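Glutamate racemase (Bacillus anthracis, PDB 2DWU) is a bacterial member of the Asp/Glu/hydantoin racemase family, an alpha/beta protein with two parallel sheets whose pocket holds D-glutamic acid in this crystal. Local coordinates at residues Glu52-Gln55 and Ser56-Glu60; Pro95-Val99 and Ile100-Ala104; Gln171-Leu174 and Pro175-Lys178. One frame throughout, in Å; residues are numbered along the deposited sequence.

Contact 1: Glu52-Gln55 and Ser56-Glu60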
loop_
_atom_site.group_PDB
_atom_site.type_symbol
_atom_site.label_atom_id
_atom_site.label_comp_id
_atom_site.label_asym_id
_atom_site.label_seq_id
_atom_site.Cartn_x
_atom_site.Cartn_y
_atom_site.Cartn_z
ATOM N N GLU B 52 9.529 18.511 -22.453
ATOM C CA GLU B 52 10.541 17.962 -23.350
ATOM C C GLU B 52 11.919 17.985 -22.702
ATOM O O GLU B 52 12.685 17.024 -22.775
ATOM C CB GLU B 52 10.558 18.765 -24.660
ATOM C CG GLU B 52 9.256 18.688 -25.481
ATOM C CD GLU B 52 8.014 19.277 -24.784
ATOM O OE1 GLU B 52 8.099 20.368 -24.156
ATOM O OE2 GLU B 52 6.932 18.643 -24.885
ATOM N N GLU B 53 12.240 19.089 -22.049
ATOM C CA GLU B 53 13.524 19.219 -21.390
ATOM C C GLU B 53 13.657 18.231 -20.237
ATOM O O GLU B 53 14.687 17.555 -20.086
ATOM C CB GLU B 53 13.689 20.638 -20.868
ATOM C CG GLU B 53 15.028 20.911 -20.232
ATOM C CD GLU B 53 15.318 22.398 -20.126
ATOM O OE1 GLU B 53 16.048 22.934 -20.990
ATOM O OE2 GLU B 53 14.813 23.036 -19.184
ATOM N N VAL B 54 12.629 18.169 -19.397
ATOM C CA VAL B 54 12.680 17.251 -18.267
ATOM C C VAL B 54 12.867 15.824 -18.755
ATOM O O VAL B 54 13.668 15.083 -18.191
ATOM C CB VAL B 54 11.404 17.338 -17.422
ATOM C CG1 VAL B 54 11.368 16.203 -16.410
ATOM C CG2 VAL B 54 11.365 18.669 -16.705
ATOM N N GLN B 55 12.132 15.430 -19.796
ATOM C CA GLN B 55 12.275 14.067 -20.303
ATOM C C GLN B 55 13.712 13.793 -20.742
ATOM O O GLN B 55 14.257 12.710 -20.479
ATOM C CB GLN B 55 11.352 13.813 -21.490
ATOM C CG GLN B 55 9.878 13.801 -21.164
ATOM C CD GLN B 55 9.024 13.424 -22.366
ATOM O OE1 GLN B 55 9.215 13.954 -23.464
ATOM N NE2 GLN B 55 8.083 12.510 -22.166
ATOM N N SER B 56 14.343 14.758 -21.407
ATOM C CA SER B 56 15.719 14.545 -21.862
ATOM C C SER B 56 16.668 14.386 -20.679
ATOM O O SER B 56 17.549 13.527 -20.705
ATOM C CB SER B 56 16.187 15.688 -22.776
ATOM O OG SER B 56 16.376 16.901 -22.073
ATOM N N PHE B 57 16.493 15.203 -19.639
ATOM C CA PHE B 57 17.345 15.097 -18.451
ATOM C C PHE B 57 17.160 13.766 -17.716
ATOM O O PHE B 57 18.119 13.208 -17.162
ATOM C CB PHE B 57 17.046 16.213 -17.435
ATOM C CG PHE B 57 17.291 17.606 -17.944
ATOM C CD1 PHE B 57 18.003 17.841 -19.115
ATOM C CD2 PHE B 57 16.852 18.695 -17.192
ATOM C CE1 PHE B 57 18.282 19.151 -19.532
ATOM C CE2 PHE B 57 17.128 20.010 -17.600
ATOM C CZ PHE B 57 17.847 20.224 -18.775
ATOM N N VAL B 58 15.918 13.297 -17.640
ATOM C CA VAL B 58 15.635 12.042 -16.958
ATOM C C VAL B 58 16.283 10.892 -17.727
ATOM O O VAL B 58 16.877 9.994 -17.127
ATOM C CB VAL B 58 14.117 11.824 -16.836
ATOM C CG1 VAL B 58 13.817 10.381 -16.401
ATOM C CG2 VAL B 58 13.541 12.832 -15.800
ATOM N N PHE B 59 16.189 10.921 -19.050
ATOM C CA PHE B 59 16.822 9.852 -19.806
ATOM C C PHE B 59 18.340 9.866 -19.668
ATOM O O PHE B 59 18.978 8.813 -19.765
ATOM C CB PHE B 59 16.376 9.880 -21.267
ATOM C CG PHE B 59 15.122 9.082 -21.506
ATOM C CD1 PHE B 59 13.872 9.705 -21.545
ATOM C CD2 PHE B 59 15.176 7.692 -21.597
ATOM C CE1 PHE B 59 12.701 8.963 -21.663
ATOM C CE2 PHE B 59 14.010 6.936 -21.715
ATOM C CZ PHE B 59 12.764 7.571 -21.746
ATOM N N GLU B 60 18.929 11.040 -19.450
ATOM C CA GLU B 60 20.371 11.132 -19.219
ATOM C C GLU B 60 20.687 10.464 -17.867
ATOM O O GLU B 60 21.692 9.785 -17.729
ATOM C CB GLU B 60 20.840 12.593 -19.184
ATOM C CG GLU B 60 20.684 13.308 -20.505
ATOM C CD GLU B 60 21.397 14.643 -20.546
ATOM O OE1 GLU B 60 21.763 15.181 -19.470
ATOM O OE2 GLU B 60 21.594 15.169 -21.669
#

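Contact 2: Pro95-Val99 and Ile100-Ala104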
loop_
_atom_site.group_PDB
_atom_site.type_symbol
_atom_site.label_atom_id
_atom_site.label_comp_id
_atom_site.label_asym_id
_atom_site.label_seq_id
_atom_site.Cartn_x
_atom_site.Cartn_y
_atom_site.Cartn_z
ATOM N N PRO B 95 11.053 -3.128 -13.901
ATOM C CA PRO B 95 9.914 -2.389 -13.339
ATOM C C PRO B 95 10.330 -0.939 -13.078
ATOM O O PRO B 95 11.403 -0.690 -12.520
ATOM C CB PRO B 95 9.646 -3.092 -12.015
ATOM C CG PRO B 95 10.141 -4.485 -12.242
ATOM C CD PRO B 95 11.393 -4.288 -13.062
ATOM N N VAL B 96 9.476 0.000 -13.454
ATOM C CA VAL B 96 9.733 1.412 -13.222
ATOM C C VAL B 96 8.578 1.892 -12.343
ATOM O O VAL B 96 7.404 1.807 -12.737
ATOM C CB VAL B 96 9.767 2.254 -14.534
ATOM C CG1 VAL B 96 10.063 3.714 -14.168
ATOM C CG2 VAL B 96 10.864 1.750 -15.481
ATOM N N ILE B 97 8.902 2.359 -11.146
ATOM C CA ILE B 97 7.888 2.810 -10.188
ATOM C C ILE B 97 8.019 4.322 -10.016
ATOM O O ILE B 97 9.093 4.823 -9.649
ATOM C CB ILE B 97 8.098 2.141 -8.793
ATOM C CG1 ILE B 97 7.720 0.642 -8.819
ATOM C CG2 ILE B 97 7.186 2.790 -7.767
ATOM C CD1 ILE B 97 8.645 -0.261 -9.619
ATOM N N GLY B 98 6.938 5.043 -10.284
ATOM C CA GLY B 98 6.923 6.490 -10.135
ATOM C C GLY B 98 6.281 6.821 -8.798
ATOM O O GLY B 98 5.652 5.960 -8.156
ATOM N N VAL B 99 6.390 8.077 -8.398
ATOM C CA VAL B 99 5.853 8.493 -7.098
ATOM C C VAL B 99 4.410 8.984 -7.131
ATOM O O VAL B 99 3.802 9.179 -6.072
ATOM C CB VAL B 99 6.726 9.605 -6.443
ATOM C CG1 VAL B 99 8.001 8.991 -5.885
ATOM C CG2 VAL B 99 7.103 10.700 -7.448
ATOM N N ILE B 100 3.862 9.152 -8.327
ATOM C CA ILE B 100 2.487 9.667 -8.463
ATOM C C ILE B 100 1.396 8.619 -8.220
ATOM O O ILE B 100 0.538 8.830 -7.359
ATOM C CB ILE B 100 2.311 10.333 -9.852
ATOM C CG1 ILE B 100 3.232 11.557 -9.928
ATOM C CG2 ILE B 100 0.815 10.708 -10.117
ATOM C CD1 ILE B 100 3.178 12.300 -11.243
ATOM N N HIS B 101 1.450 7.490 -8.924
ATOM C CA HIS B 101 0.429 6.470 -8.766
ATOM C C HIS B 101 0.323 5.896 -7.356
ATOM O O HIS B 101 -0.788 5.649 -6.871
ATOM C CB HIS B 101 0.618 5.372 -9.820
ATOM C CG HIS B 101 0.328 5.844 -11.213
ATOM N ND1 HIS B 101 1.217 6.606 -11.940
ATOM C CD2 HIS B 101 -0.774 5.706 -11.991
ATOM C CE1 HIS B 101 0.676 6.919 -13.109
ATOM N NE2 HIS B 101 -0.533 6.383 -13.165
ATOM N N PRO B 102 1.453 5.677 -6.667
ATOM C CA PRO B 102 1.339 5.144 -5.306
ATOM C C PRO B 102 0.589 6.120 -4.404
ATOM O O PRO B 102 -0.192 5.694 -3.545
ATOM C CB PRO B 102 2.806 4.966 -4.859
ATOM C CG PRO B 102 3.485 4.637 -6.138
ATOM C CD PRO B 102 2.849 5.649 -7.134
ATOM N N GLY B 103 0.804 7.423 -4.611
ATOM C CA GLY B 103 0.121 8.441 -3.813
ATOM C C GLY B 103 -1.383 8.459 -4.109
ATOM O O GLY B 103 -2.200 8.565 -3.194
ATOM N N ALA B 104 -1.734 8.370 -5.393
ATOM C CA ALA B 104 -3.150 8.330 -5.792
ATOM C C ALA B 104 -3.831 7.102 -5.183
ATOM O O ALA B 104 -4.940 7.195 -4.641
ATOM C CB ALA B 104 -3.284 8.288 -7.314
#

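Contact 3: Gln171-Leu174 and Pro175-Lys178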
loop_
_atom_site.group_PDB
_atom_site.type_symbol
_atom_site.label_atom_id
_atom_site.label_comp_id
_atom_site.label_asym_id
_atom_site.label_seq_id
_atom_site.Cartn_x
_atom_site.Cartn_y
_atom_site.Cartn_z
ATOM N N GLN B 171 -0.096 30.825 2.414
ATOM C CA GLN B 171 -0.392 31.359 1.102
ATOM C C GLN B 171 -0.580 30.268 0.057
ATOM O O GLN B 171 -1.466 30.349 -0.799
ATOM C CB GLN B 171 0.735 32.290 0.651
ATOM C CG GLN B 171 0.754 33.628 1.354
ATOM C CD GLN B 171 1.870 34.525 0.852
ATOM O OE1 GLN B 171 2.453 34.281 -0.214
ATOM N NE2 GLN B 171 2.167 35.575 1.608
ATOM N N ALA B 172 0.254 29.239 0.124
ATOM C CA ALA B 172 0.170 28.162 -0.851
ATOM C C ALA B 172 -1.112 27.351 -0.712
ATOM O O ALA B 172 -1.684 26.939 -1.716
ATOM C CB ALA B 172 1.385 27.218 -0.710
ATOM N N LEU B 173 -1.543 27.121 0.526
ATOM C CA LEU B 173 -2.726 26.290 0.770
ATOM C C LEU B 173 -4.054 27.035 0.825
ATOM O O LEU B 173 -5.102 26.401 0.923
ATOM C CB LEU B 173 -2.545 25.483 2.055
ATOM C CG LEU B 173 -1.495 24.358 2.067
ATOM C CD1 LEU B 173 -1.372 23.806 3.459
ATOM C CD2 LEU B 173 -1.885 23.257 1.089
ATOM N N LEU B 174 -4.031 28.358 0.735
ATOM C CA LEU B 174 -5.288 29.110 0.793
ATOM C C LEU B 174 -6.342 28.550 -0.184
ATOM O O LEU B 174 -7.489 28.313 0.205
ATOM C CB LEU B 174 -5.027 30.592 0.507
ATOM C CG LEU B 174 -6.037 31.656 0.974
ATOM C CD1 LEU B 174 -6.239 32.630 -0.157
ATOM C CD2 LEU B 174 -7.353 31.052 1.409
ATOM N N PRO B 175 -5.974 28.295 -1.450
ATOM C CA PRO B 175 -7.003 27.761 -2.354
ATOM C C PRO B 175 -7.638 26.449 -1.880
ATOM O O PRO B 175 -8.843 26.228 -2.093
ATOM C CB PRO B 175 -6.256 27.596 -3.669
ATOM C CG PRO B 175 -5.232 28.722 -3.615
ATOM C CD PRO B 175 -4.729 28.586 -2.186
ATOM N N LEU B 176 -6.856 25.576 -1.237
ATOM C CA LEU B 176 -7.408 24.312 -0.768
ATOM C C LEU B 176 -8.226 24.436 0.493
ATOM O O LEU B 176 -9.062 23.568 0.754
ATOM C CB LEU B 176 -6.312 23.251 -0.541
ATOM C CG LEU B 176 -5.837 22.515 -1.794
ATOM C CD1 LEU B 176 -4.741 21.548 -1.406
ATOM C CD2 LEU B 176 -7.000 21.772 -2.472
ATOM N N THR B 177 -7.989 25.480 1.295
ATOM C CA THR B 177 -8.758 25.650 2.528
ATOM C C THR B 177 -10.198 25.983 2.153
ATOM O O THR B 177 -11.106 25.816 2.967
ATOM C CB THR B 177 -8.236 26.796 3.423
ATOM O OG1 THR B 177 -8.386 28.044 2.737
ATOM C CG2 THR B 177 -6.760 26.561 3.810
ATOM N N LYS B 178 -10.397 26.427 0.912
ATOM C CA LYS B 178 -11.734 26.802 0.438
ATOM C C LYS B 178 -12.465 25.621 -0.156
ATOM O O LYS B 178 -13.668 25.695 -0.429
ATOM C CB LYS B 178 -11.642 27.869 -0.654
ATOM C CG LYS B 178 -11.060 29.188 -0.183
ATOM C CD LYS B 178 -10.935 30.132 -1.348
ATOM C CE LYS B 178 -10.314 31.446 -0.894
ATOM N NZ LYS B 178 -10.044 32.333 -2.058
#

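Contact 1: Glu52-Gln55 and Ser56-Glu60
E53 and F57 meet one helical turn apart. CG of E53 lies over one face of the F57 ring, and its distance to CZ of F57 is 3.2 Å, short for two carbons. E53 reaches the ring because its CG is anti to the backbone N (chi1 -177°) and the chain runs on extended. The carboxylate plane is only 11° from the ring plane. The carbonyl O of E53 also sits above a ring face, offset toward the rim. It accepts the N-H of F57 at 3.0 Å. V54 and V58 touch more loosely, CG1 of V54 lying 4.1 Å from CG2 of V58. V58 N bonds to V54 O at 2.9 Å, and F59 N bonds to Q55 O at 3.0 Å. Beyond the two segments, the E53 carboxylate is held by a salt bridge to R49, and F57 has a cation-pi contact with R43. Q55 NE2 is bonded to A83 O, while V58 and F59 pack on helix 78-91. These are the i to i+4 contacts of a regular alpha helix, here helix 51-65, which links parallel strands 35-39 and 70-75, with strand 9-14 between them, in a beta-alpha-beta crossover.

Contact 2: Pro95-Val99 and Ile100-Ala104
P102 sets its ring against the backbone of G98 and V99. CD of P102 is 3.0 Å from O of G98 and 3.7 Å from C of V99. The proline nitrogen has no hydrogen, so this approach to the G98 carbonyl is made by ring carbons. CG2 of I97 comes 4.4 Å from CG of P102, a loose apolar touch. V99 carries the bend between strand and helix. Its CG1 is anti to the carbonyl carbon (chi1 -75°), and this leaves CG2 3.7 Å from N of I100. V99 points away from the helix at CB, and its side chain touches N78 and T215. I100 likewise turns from the strand and reaches A82 of helix 78-91 and M129 and Y130 of helix 129-137. Within the helix, N of A104 bonds to O of I100 at 3.0 Å. The axes of strand 96-98 and helix 100-104 make an angle of 56° and come within 7.7 Å. The side chain of V99 is about 6 Å from the bound D-glutamic acid, and N78 belongs to that pocket. After strand 96-98, outermost in its sheet within this chain, comes a short strand-to-helix connection common in alpha/beta folds.

Contact 3: Gln171-Leu174 and Pro175-Lys178
The carbonyl O of L174 is gripped twice by T177. The hydroxyl OG1 of T177 donates to L174 O at 2.7 Å, in the carbonyl plane and on a lone pair. The backbone N of T177 adds a weak bond to the same L174 O at 3.1 Å. That N-H is shared, because T177 N also donates to L173 O at 3.1 Å, nearly in line with the C=O bond but bent to 142° at the hydrogen. L173 O in turn takes a weak bond from L176 N at 2.9 Å. T177 can fold its hydroxyl back because chi1 is 64°, which sets OG1 between its own N and carbonyl carbon. CG2 of T177 then faces the L173 carbonyl.

The kink lies at P175 and L176. The nitrogen of P175 has no hydrogen to give to the turn before, and its CD lies 3.5 Å from O of A172. The ring also presses on the preceding residue: CB of L174 and CD of P175 are 3.4 Å apart, tighter than usual for carbons.

Two apolar touches accompany the bonds. CD2 of L174 crosses the extended chain of K178, 3.8 Å from its CE, and also meets T177 OG1. CD2 of L173 meets CD1 of L176 at 4.2 Å. L173 continues onto I198 and L202 of helix 195-202, and L176 onto H144 of strand 142-147.

The chemistry is that of a helix running out. The regular ladder is interrupted at P175, which has no N-H, and at L176, whose N reaches L173 O only weakly; T177 resumes it. The last turn is held by one short hydroxyl bond, one bent backbone bond and weak ones.

Overall arrangement
The contacts come in the order 1, 2, 3 along the chain, and none touches another. Contacts 1 and 2 are closest, with centres 18 Å apart. Both belong to the part built on the six-stranded sheet: helix 51-65 joins two of its strands, and strand 96-98 is outermost in it within this chain. Helix 78-91 packs against both. Helix 100-110 then leads to strand 115-120 of the four-stranded sheet. Contact 3 lies there, on helix 162-177, about 31 Å from contact 1 and 26 Å from contact 2 between centres. The side chains of V54 and V99 are about 8 and 6 Å from D-glutamic acid, that of A172 about 14 Å, making contact 3 more peripheral.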